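Local structure of glutathione transferase (Phanerochaete chrysosporium, 5O00) at residues L106-S111 with I171-W176. The protein is a glutathione transferase that binds oxidized glutathione disulfide and probably conjugates or transfers glutathione to electrophilic substrates. Numbering follows the deposited sequence.
Sequences LFFQAS and ISFVIW. With GDS (oxidized glutathione disulfide), chain B; NIN (dinitrophenylene), chain C.
The backbones come closest where Gln109, on helix 96-126, faces Phe173 of segment 171-176, with the two CA atoms 6.2 Å apart. No hydrogen bond crosses this interface; side-chain packing joins the two segments. Gln109 buries more area in it than any other residue: its CB lies over one face of the Phe173 ring, 3.8 Å from the centroid and near the ring normal, a CH-pi contact displaced toward the rim. The edge of the same ring meets a second aromatic group, Phe173 CZ lying 3.8 Å from Phe108 CD2, and the two phenylalanine side chains cross nearly perpendicularly. With its CG anti to the backbone N (chi1 -172°), Gln109 continues past Ser172, placing CG, a carbon, in van der Waals contact with Ser172 OG at 3.3 Å. The hydroxyl itself is hydrogen-bonded to Ala169 O. Leu106 CD2 also packs against Ser172 OG, at 3.7 Å. Beyond the amide stands Trp176, whose indole plane is only 14° from that of the amide. Its single NE1 N-H is hydrogen-bonded mainly to Asn17 OD1 and only weakly, at 3.3 Å and bent to 127°, to OE6 of the glutathione disulfide; O21 of the dinitrophenylene lies at the ring edge. The packing thus leads from the core of the all-helical C-terminal domain to the glutathione site. Helix 74-85 of the thioredoxin-like domain touches Leu106 and Ser172, helix 18-28 covers Ile171 and Ile175, and Phe107 stacks on Phe107 of the second subunit.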
loop_
_atom_site.group_PDB
_atom_site.type_symbol
_atom_site.label_atom_id
_atom_site.label_comp_id
_atom_site.label_asym_id
_atom_site.label_seq_id
_atom_site.Cartn_x
_atom_site.Cartn_y
_atom_site.Cartn_z
ATOM N N LEU A 106 -1.192 -7.284 -4.175
ATOM C CA LEU A 106 -0.266 -6.162 -4.317
ATOM C C LEU A 106 -0.489 -5.119 -3.225
ATOM O O LEU A 106 0.475 -4.574 -2.675
ATOM C CB LEU A 106 -0.415 -5.527 -5.703
ATOM C CG LEU A 106 0.111 -6.335 -6.900
ATOM C CD1 LEU A 106 -0.353 -5.758 -8.247
ATOM C CD2 LEU A 106 1.628 -6.411 -6.846
ATOM N N PHE A 107 -1.751 -4.820 -2.896
ATOM C CA PHE A 107 -2.007 -3.863 -1.821
ATOM C C PHE A 107 -1.558 -4.403 -0.469
ATOM O O PHE A 107 -1.080 -3.634 0.372
ATOM C CB PHE A 107 -3.485 -3.470 -1.782
ATOM C CG PHE A 107 -3.813 -2.313 -2.687
ATOM C CD1 PHE A 107 -3.429 -1.022 -2.355
ATOM C CD2 PHE A 107 -4.472 -2.519 -3.878
ATOM C CE1 PHE A 107 -3.711 0.045 -3.198
ATOM C CE2 PHE A 107 -4.756 -1.461 -4.721
ATOM C CZ PHE A 107 -4.370 -0.175 -4.375
ATOM N N PHE A 108 -1.698 -5.708 -0.236
ATOM C CA PHE A 108 -1.127 -6.301 0.969
ATOM C C PHE A 108 0.391 -6.130 0.999
ATOM O O PHE A 108 0.964 -5.744 2.025
ATOM C CB PHE A 108 -1.515 -7.778 1.054
ATOM C CG PHE A 108 -0.954 -8.489 2.261
ATOM C CD1 PHE A 108 -1.083 -7.943 3.525
ATOM C CD2 PHE A 108 -0.303 -9.704 2.125
ATOM C CE1 PHE A 108 -0.571 -8.597 4.636
ATOM C CE2 PHE A 108 0.210 -10.361 3.230
ATOM C CZ PHE A 108 0.076 -9.804 4.488
ATOM N N GLN A 109 1.059 -6.384 -0.126
ATOM C CA GLN A 109 2.497 -6.133 -0.188
ATOM C C GLN A 109 2.798 -4.674 0.131
ATOM O O GLN A 109 3.650 -4.366 0.973
ATOM C CB GLN A 109 3.042 -6.505 -1.571
ATOM C CG GLN A 109 4.578 -6.463 -1.697
ATOM C CD GLN A 109 5.155 -5.054 -1.677
ATOM O OE1 GLN A 109 4.663 -4.154 -2.358
ATOM N NE2 GLN A 109 6.205 -4.862 -0.887
ATOM N N ALA A 110 2.087 -3.760 -0.528
ATOM C CA ALA A 110 2.414 -2.344 -0.440
ATOM C C ALA A 110 2.110 -1.767 0.936
ATOM O O ALA A 110 2.815 -0.859 1.390
ATOM C CB ALA A 110 1.647 -1.565 -1.509
ATOM N N SER A 111 1.061 -2.247 1.600
ATOM C CA SER A 111 0.656 -1.681 2.882
ATOM C C SER A 111 1.105 -2.515 4.070
ATOM O O SER A 111 1.315 -1.959 5.153
ATOM C CB SER A 111 -0.868 -1.517 2.942
ATOM O OG SER A 111 -1.526 -2.765 3.020
ATOM N N ILE A 171 6.078 -11.595 -7.388
ATOM C CA ILE A 171 7.335 -10.877 -7.567
ATOM C C ILE A 171 7.433 -9.718 -6.582
ATOM O O ILE A 171 8.507 -9.442 -6.038
ATOM C CB ILE A 171 7.476 -10.395 -9.024
ATOM C CG1 ILE A 171 7.548 -11.590 -9.979
ATOM C CG2 ILE A 171 8.723 -9.525 -9.182
ATOM C CD1 ILE A 171 7.485 -11.211 -11.456
ATOM N N SER A 172 6.308 -9.045 -6.317
ATOM C CA SER A 172 6.335 -7.835 -5.496
ATOM C C SER A 172 6.874 -8.093 -4.092
ATOM O O SER A 172 7.412 -7.173 -3.464
ATOM C CB SER A 172 4.935 -7.217 -5.420
ATOM O OG SER A 172 4.066 -7.955 -4.576
ATOM N N PHE A 173 6.741 -9.321 -3.579
ATOM C CA PHE A 173 7.168 -9.653 -2.220
ATOM C C PHE A 173 8.649 -10.017 -2.111
ATOM O O PHE A 173 9.166 -10.093 -0.991
ATOM C CB PHE A 173 6.363 -10.843 -1.676
ATOM C CG PHE A 173 4.955 -10.510 -1.277
ATOM C CD1 PHE A 173 4.660 -10.097 0.012
ATOM C CD2 PHE A 173 3.921 -10.641 -2.185
ATOM C CE1 PHE A 173 3.359 -9.801 0.379
ATOM C CE2 PHE A 173 2.621 -10.346 -1.823
ATOM C CZ PHE A 173 2.340 -9.927 -0.540
ATOM N N VAL A 174 9.333 -10.250 -3.231
ATOM C CA VAL A 174 10.626 -10.935 -3.201
ATOM C C VAL A 174 11.681 -10.098 -2.477
ATOM O O VAL A 174 12.367 -10.588 -1.574
ATOM C CB VAL A 174 11.073 -11.289 -4.633
ATOM C CG1 VAL A 174 12.513 -11.794 -4.650
ATOM C CG2 VAL A 174 10.149 -12.332 -5.229
ATOM N N ILE A 175 11.847 -8.835 -2.876
ATOM C CA ILE A 175 13.027 -8.100 -2.424
ATOM C C ILE A 175 12.968 -7.851 -0.919
ATOM O O ILE A 175 13.970 -8.023 -0.215
ATOM C CB ILE A 175 13.202 -6.798 -3.233
ATOM C CG1 ILE A 175 14.553 -6.141 -2.910
ATOM C CG2 ILE A 175 12.052 -5.817 -2.993
ATOM C CD1 ILE A 175 15.772 -6.982 -3.289
ATOM N N TRP A 176 11.800 -7.476 -0.389
ATOM C CA TRP A 176 11.704 -7.285 1.058
ATOM C C TRP A 176 11.803 -8.606 1.814
ATOM O O TRP A 176 12.336 -8.638 2.930
ATOM C CB TRP A 176 10.409 -6.559 1.423
ATOM C CG TRP A 176 10.505 -5.054 1.344
ATOM C CD1 TRP A 176 9.852 -4.233 0.467
ATOM C CD2 TRP A 176 11.301 -4.194 2.177
ATOM N NE1 TRP A 176 10.189 -2.922 0.705
ATOM C CE2 TRP A 176 11.078 -2.872 1.747
ATOM C CE3 TRP A 176 12.183 -4.417 3.238
ATOM C CZ2 TRP A 176 11.700 -1.778 2.347
ATOM C CZ3 TRP A 176 12.798 -3.330 3.832
ATOM C CH2 TRP A 176 12.554 -2.028 3.386
HETATM N N1 GDS B . 5.518 2.705 -1.319
HETATM C CA1 GDS B . 6.654 3.278 -2.019
HETATM C C1 GDS B . 6.979 2.410 -3.217
HETATM O OE1 GDS B . 6.875 1.160 -3.122
HETATM O OE2 GDS B . 7.355 2.946 -4.288
HETATM C CB1 GDS B . 7.881 3.296 -1.115
HETATM C CG1 GDS B . 9.072 3.812 -1.918
HETATM C CD1 GDS B . 10.250 4.052 -0.976
HETATM O O1 GDS B . 10.146 3.861 0.195
HETATM N N2 GDS B . 11.487 4.522 -1.566
HETATM C CA2 GDS B . 12.669 4.791 -0.769
HETATM C C2 GDS B . 13.052 6.263 -0.913
HETATM O O2 GDS B . 12.925 6.806 -1.960
HETATM C CB2 GDS B . 13.834 3.954 -1.287
HETATM S SG2 GDS B . 13.594 2.238 -0.774
HETATM N N3 GDS B . 13.577 7.001 0.221
HETATM C CA3 GDS B . 13.946 8.398 0.075
HETATM C C3 GDS B . 13.648 9.140 1.375
HETATM O OE3 GDS B . 13.079 8.535 2.320
HETATM O OE4 GDS B . 13.969 10.351 1.502
HETATM N N4 GDS B . 9.927 1.978 2.552
HETATM C CA4 GDS B . 8.677 1.477 3.077
HETATM C C4 GDS B . 7.972 0.682 1.983
HETATM O OE5 GDS B . 6.724 0.729 1.883
HETATM O OE6 GDS B . 8.641 -0.017 1.180
HETATM C C5 GDS B . 11.067 2.157 3.425
HETATM O O5 GDS B . 11.002 1.890 4.579
HETATM C CA5 GDS B . 12.358 2.685 2.819
HETATM N N5 GDS B . 13.121 3.337 3.856
HETATM C CB5 GDS B . 13.157 1.516 2.255
HETATM S SG5 GDS B . 14.448 2.144 1.148
HETATM C CA6 GDS B . 12.651 7.312 5.108
HETATM C C6 GDS B . 12.319 6.975 6.562
HETATM O OE7 GDS B . 12.530 7.813 7.475
HETATM O OE8 GDS B . 11.835 5.850 6.851
HETATM N N6 GDS B . 12.487 8.739 4.878
HETATM C CB6 GDS B . 14.094 6.910 4.801
HETATM C CG6 GDS B . 14.254 5.393 4.852
HETATM C CD6 GDS B . 13.445 4.740 3.737
HETATM O O6 GDS B . 13.093 5.365 2.790
HETATM C C1 NIN C . 16.907 -2.425 5.747
HETATM C C2 NIN C . 16.812 -1.824 4.506
HETATM N N2 NIN C . 15.911 -0.700 4.362
HETATM O O21 NIN C . 14.989 -0.442 5.387
HETATM O O22 NIN C . 15.946 -0.014 3.408
HETATM C C3 NIN C . 17.567 -2.296 3.443
HETATM C C4 NIN C . 18.415 -3.375 3.646
HETATM N N4 NIN C . 19.226 -3.919 2.579
HETATM O O41 NIN C . 19.265 -3.309 1.316
HETATM O O42 NIN C . 19.850 -4.891 2.795
HETATM C C5 NIN C . 18.505 -3.974 4.889
HETATM C C6 NIN C . 17.753 -3.501 5.944
#